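Local coordinates for protein choline dehydrogenase and related flavoproteins (Aspergillus oryzae, PDB 3Q9T) that oxidises formate with an 8-formyl-FAD cofactor, as a flavin-dependent oxidase of the glucose-methanol-choline oxidoreductase family, at residues 463-466 / 467-471; 497-500 / 501-505. All coordinates share one frame; numbering follows the deposited sequence.

Both contacts are local ones, each made along a single helix. Interaction 1 lies within helix 454-473, and interaction 2, later in the chain, takes in the C-terminal end of helix 494-504. Their centres are about 16 Å apart. The two helices pack on each other, and the contacts meet where Ile464 CD1 lies 3.8 Å from Met497 CE. Val501 stands beside the same isoleucine. All four segments belong to the C-terminal GMC oxidoreductase region, away from the residues that bind FAD. The paired helices thus join strands 308-316 and 392-397 of the large mixed sheet, through residues 463-471, to strands 67-74 and 77-81 and the second subunit, through residues 497-505.

Interaction 1. Residues 463-466 / 467-471; sequences GIRF and SYDLL
Gly463 O takes two hydrogen bonds from one residue, Ser467. The hydroxyl OG of Ser467 gives the shorter, 2.8 Å to Gly463 O. The amide N of Ser467 gives the other, 3.1 Å to Gly463 O, from well above the carbonyl plane. With OG set beside its own backbone N (chi1 -57°), the serine hydroxyl folds back onto the preceding turn. This pairs a buried hydroxyl with the backbone. One residue on, Tyr468 N bonds to Ile464 O. Asp469 N meets Arg465 O at 2.9 Å in a nearly straight bond, N-H...O 178°. Ile464 and Tyr468 leave the helix on the same face and run alongside each other. The methyl CG2 of Ile464 touches the ring at CD2 of Tyr468, 3.9 Å away, and Ile464 O sits at the edge of that ring. Tyr468 OH is bonded to Glu484. The side chains of Arg465 and Asp469 follow one another along the helix, but their charges pair elsewhere. In the conformer described, one of two, Arg465 NE forms a salt bridge with Glu462. Asp469 bonds to Tyr364 and forms a salt bridge with Lys473. Phe466 and Leu470 pack on strand 392-397, and Leu470 also meets helix 167-179. The whole is typical of an amphipathic alpha helix lying against a beta sheet, with i to i+4 bonds and a serine hydroxyl bound back to the carbonyl four residues earlier.

Interaction 2. Residues 497-500 / 501-505; sequences MHRA and VLDRC
The imidazole of His498 meets a methyl of Leu502 obliquely. Leu502 CD1 stands 3.7 Å from both CD2 and NE2 of the His498 ring. The leucine methyl thus comes in near a nitrogen that is already engaged: His498 NE2 is hydrogen-bonded to Asp76. The ring is carried out by CG anti to the backbone N (chi1 -179°), and the leucine leans back over the turn, with Leu502 CG 3.3 Å from His498 O. The second flat group is the guanidinium of Arg499, described here in one of two conformers. In it, Asp503 OD1 sits off the guanidinium plane, 4.3 Å from Arg499 NH2, too far and too oblique for a salt bridge. Both groups have partners elsewhere: Asp503 OD1 bonds to Tyr77, Asp503 OD2 to His407 of the second subunit, and Arg499 NH2, in this conformer, weakly to Trp406 O of that subunit. On another side of the helix, the methyl CG2 of Val501 sits 3.1 Å from Met497 O. Val501 N bonds to the same Met497 O at 2.8 Å. Asp503 N reaches Arg499 O at 2.9 Å. The bond from Leu502 N to His498 O is weak, as is that from Arg504 N to Ala500 O, whose N-H...O angle is 125°. Helical geometry ends there, since Cys505 leaves it. The chemistry implies a helix end with an apolar side against helix 454-473 and a charged side at the subunit interface. Attraction between Arg499 and Asp503 is probably modest; Tyr77 and His407 of the second subunit hold the aspartate.

Interaction 1. Residues 463-466 / 467-471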
# COMPACT_ATOMS: atom_id res chain seq x y z
N GLY A 463 3.68 6.05 -22.90
CA GLY A 463 4.49 4.90 -23.29
C GLY A 463 3.66 3.62 -23.31
O GLY A 463 3.95 2.69 -24.06
N ILE A 464 2.65 3.56 -22.45
CA ILE A 464 1.63 2.54 -22.55
C ILE A 464 0.87 2.74 -23.88
O ILE A 464 0.65 1.78 -24.61
CB ILE A 464 0.66 2.62 -21.35
CG1 ILE A 464 1.43 2.41 -20.03
CG2 ILE A 464 -0.45 1.58 -21.47
CD1 ILE A 464 0.55 2.63 -18.77
N ARG A 465 0.49 3.97 -24.22
CA ARG A 465 -0.25 4.19 -25.47
C ARG A 465 0.60 3.76 -26.67
O ARG A 465 0.14 2.99 -27.52
CB ARG A 465 -0.72 5.64 -25.61
CG ARG A 465 -1.82 5.82 -26.68
CD ARG A 465 -2.10 7.30 -26.95
NE ARG A 465 -2.21 8.04 -25.70
CZ ARG A 465 -3.26 7.99 -24.88
NH1 ARG A 465 -4.31 7.23 -25.19
NH2 ARG A 465 -3.26 8.69 -23.75
N PHE A 466 1.85 4.22 -26.74
CA PHE A 466 2.77 3.77 -27.77
C PHE A 466 2.81 2.24 -27.87
O PHE A 466 2.76 1.70 -28.97
CB PHE A 466 4.17 4.32 -27.52
CG PHE A 466 5.23 3.69 -28.37
CD1 PHE A 466 5.78 4.39 -29.45
CD2 PHE A 466 5.71 2.41 -28.09
CE1 PHE A 466 6.78 3.82 -30.23
CE2 PHE A 466 6.70 1.84 -28.87
CZ PHE A 466 7.24 2.54 -29.94
N SER A 467 2.90 1.55 -26.73
CA SER A 467 2.97 0.09 -26.75
C SER A 467 1.70 -0.55 -27.28
O SER A 467 1.76 -1.56 -27.99
CB SER A 467 3.30 -0.49 -25.36
OG SER A 467 4.51 0.03 -24.86
N TYR A 468 0.55 0.02 -26.90
CA TYR A 468 -0.76 -0.45 -27.36
C TYR A 468 -0.94 -0.26 -28.87
O TYR A 468 -1.36 -1.19 -29.57
CB TYR A 468 -1.88 0.24 -26.56
CG TYR A 468 -2.38 -0.62 -25.42
CD1 TYR A 468 -3.64 -1.22 -25.47
CD2 TYR A 468 -1.57 -0.88 -24.32
CE1 TYR A 468 -4.09 -2.03 -24.44
CE2 TYR A 468 -2.01 -1.68 -23.28
CZ TYR A 468 -3.27 -2.26 -23.34
OH TYR A 468 -3.71 -3.06 -22.31
N ASP A 469 -0.61 0.93 -29.36
CA ASP A 469 -0.59 1.18 -30.80
C ASP A 469 0.22 0.14 -31.55
O ASP A 469 -0.22 -0.42 -32.55
CB ASP A 469 0.01 2.56 -31.09
CG ASP A 469 -0.90 3.67 -30.67
OD1 ASP A 469 -2.08 3.39 -30.39
OD2 ASP A 469 -0.44 4.83 -30.62
N LEU A 470 1.41 -0.13 -31.03
CA LEU A 470 2.35 -1.04 -31.68
C LEU A 470 1.75 -2.43 -31.79
O LEU A 470 1.87 -3.10 -32.82
CB LEU A 470 3.62 -1.08 -30.82
CG LEU A 470 4.95 -1.79 -31.13
CD1 LEU A 470 5.18 -2.90 -30.12
CD2 LEU A 470 5.13 -2.26 -32.57
N LEU A 471 1.08 -2.86 -30.74
CA LEU A 471 0.71 -4.25 -30.62
C LEU A 471 -0.70 -4.49 -31.16
O LEU A 471 -0.98 -5.56 -31.70
CB LEU A 471 0.83 -4.72 -29.17
CG LEU A 471 2.25 -4.76 -28.56
CD1 LEU A 471 2.19 -4.92 -27.04
CD2 LEU A 471 3.12 -5.86 -29.18

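Interaction 2. Residues 497-500 / 501-505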
# COMPACT_ATOMS: atom_id res chain seq x y z
N MET A 497 -6.20 7.02 -16.56
CA MET A 497 -4.85 6.55 -16.79
C MET A 497 -3.96 7.00 -15.64
O MET A 497 -3.00 6.32 -15.28
CB MET A 497 -4.30 7.08 -18.13
CG MET A 497 -4.79 6.29 -19.34
SD MET A 497 -4.50 4.51 -19.14
CE MET A 497 -2.70 4.48 -19.31
N HIS A 498 -4.29 8.16 -15.07
CA HIS A 498 -3.57 8.72 -13.95
C HIS A 498 -3.61 7.76 -12.75
O HIS A 498 -2.59 7.50 -12.11
CB HIS A 498 -4.18 10.07 -13.58
CG HIS A 498 -3.50 10.77 -12.45
ND1 HIS A 498 -2.78 11.93 -12.61
CD2 HIS A 498 -3.41 10.45 -11.13
CE1 HIS A 498 -2.28 12.31 -11.45
NE2 HIS A 498 -2.65 11.43 -10.53
N ARG A 499 -4.80 7.22 -12.49
CA ARG A 499 -5.00 6.27 -11.41
C ARG A 499 -4.37 4.92 -11.77
O ARG A 499 -3.72 4.28 -10.93
CB ARG A 499 -6.50 6.10 -11.16
CG ARG A 499 -6.85 4.97 -10.20
CD ARG A 499 -6.63 5.37 -8.75
NE ARG A 499 -6.89 4.25 -7.83
CZ ARG A 499 -6.85 4.35 -6.51
NH1 ARG A 499 -6.56 5.51 -5.94
NH2 ARG A 499 -7.08 3.29 -5.76
N ALA A 500 -4.58 4.48 -13.00
CA ALA A 500 -4.00 3.24 -13.50
C ALA A 500 -2.48 3.20 -13.34
O ALA A 500 -1.92 2.21 -12.88
CB ALA A 500 -4.38 3.03 -14.96
N VAL A 501 -1.80 4.28 -13.73
CA VAL A 501 -0.34 4.32 -13.66
C VAL A 501 0.14 4.21 -12.21
O VAL A 501 0.99 3.38 -11.88
CB VAL A 501 0.21 5.60 -14.31
CG1 VAL A 501 1.67 5.77 -14.01
CG2 VAL A 501 -0.03 5.57 -15.82
N LEU A 502 -0.43 5.03 -11.33
CA LEU A 502 -0.03 5.00 -9.93
C LEU A 502 -0.33 3.65 -9.28
O LEU A 502 0.46 3.14 -8.49
CB LEU A 502 -0.69 6.13 -9.13
CG LEU A 502 -0.38 7.55 -9.63
CD1 LEU A 502 -1.16 8.56 -8.81
CD2 LEU A 502 1.12 7.87 -9.59
N ASP A 503 -1.47 3.08 -9.61
CA ASP A 503 -1.94 1.90 -8.89
C ASP A 503 -1.36 0.61 -9.43
O ASP A 503 -1.40 -0.43 -8.77
CB ASP A 503 -3.47 1.83 -8.88
CG ASP A 503 -3.99 0.98 -7.75
OD1 ASP A 503 -3.47 1.13 -6.62
OD2 ASP A 503 -4.88 0.15 -7.99
N ARG A 504 -0.81 0.66 -10.64
CA ARG A 504 -0.34 -0.55 -11.29
C ARG A 504 1.17 -0.58 -11.49
O ARG A 504 1.72 -1.58 -11.96
CB ARG A 504 -0.99 -0.66 -12.65
CG ARG A 504 -2.39 -1.17 -12.62
CD ARG A 504 -2.51 -2.22 -13.68
NE ARG A 504 -3.41 -1.77 -14.70
CZ ARG A 504 -3.67 -2.42 -15.82
NH1 ARG A 504 -3.03 -3.56 -16.10
NH2 ARG A 504 -4.55 -1.91 -16.67
N CYS A 505 1.83 0.53 -11.17
CA CYS A 505 3.25 0.63 -11.41
C CYS A 505 4.01 -0.18 -10.36
O CYS A 505 3.46 -0.51 -9.31
CB CYS A 505 3.71 2.08 -11.36
SG CYS A 505 3.77 2.75 -9.68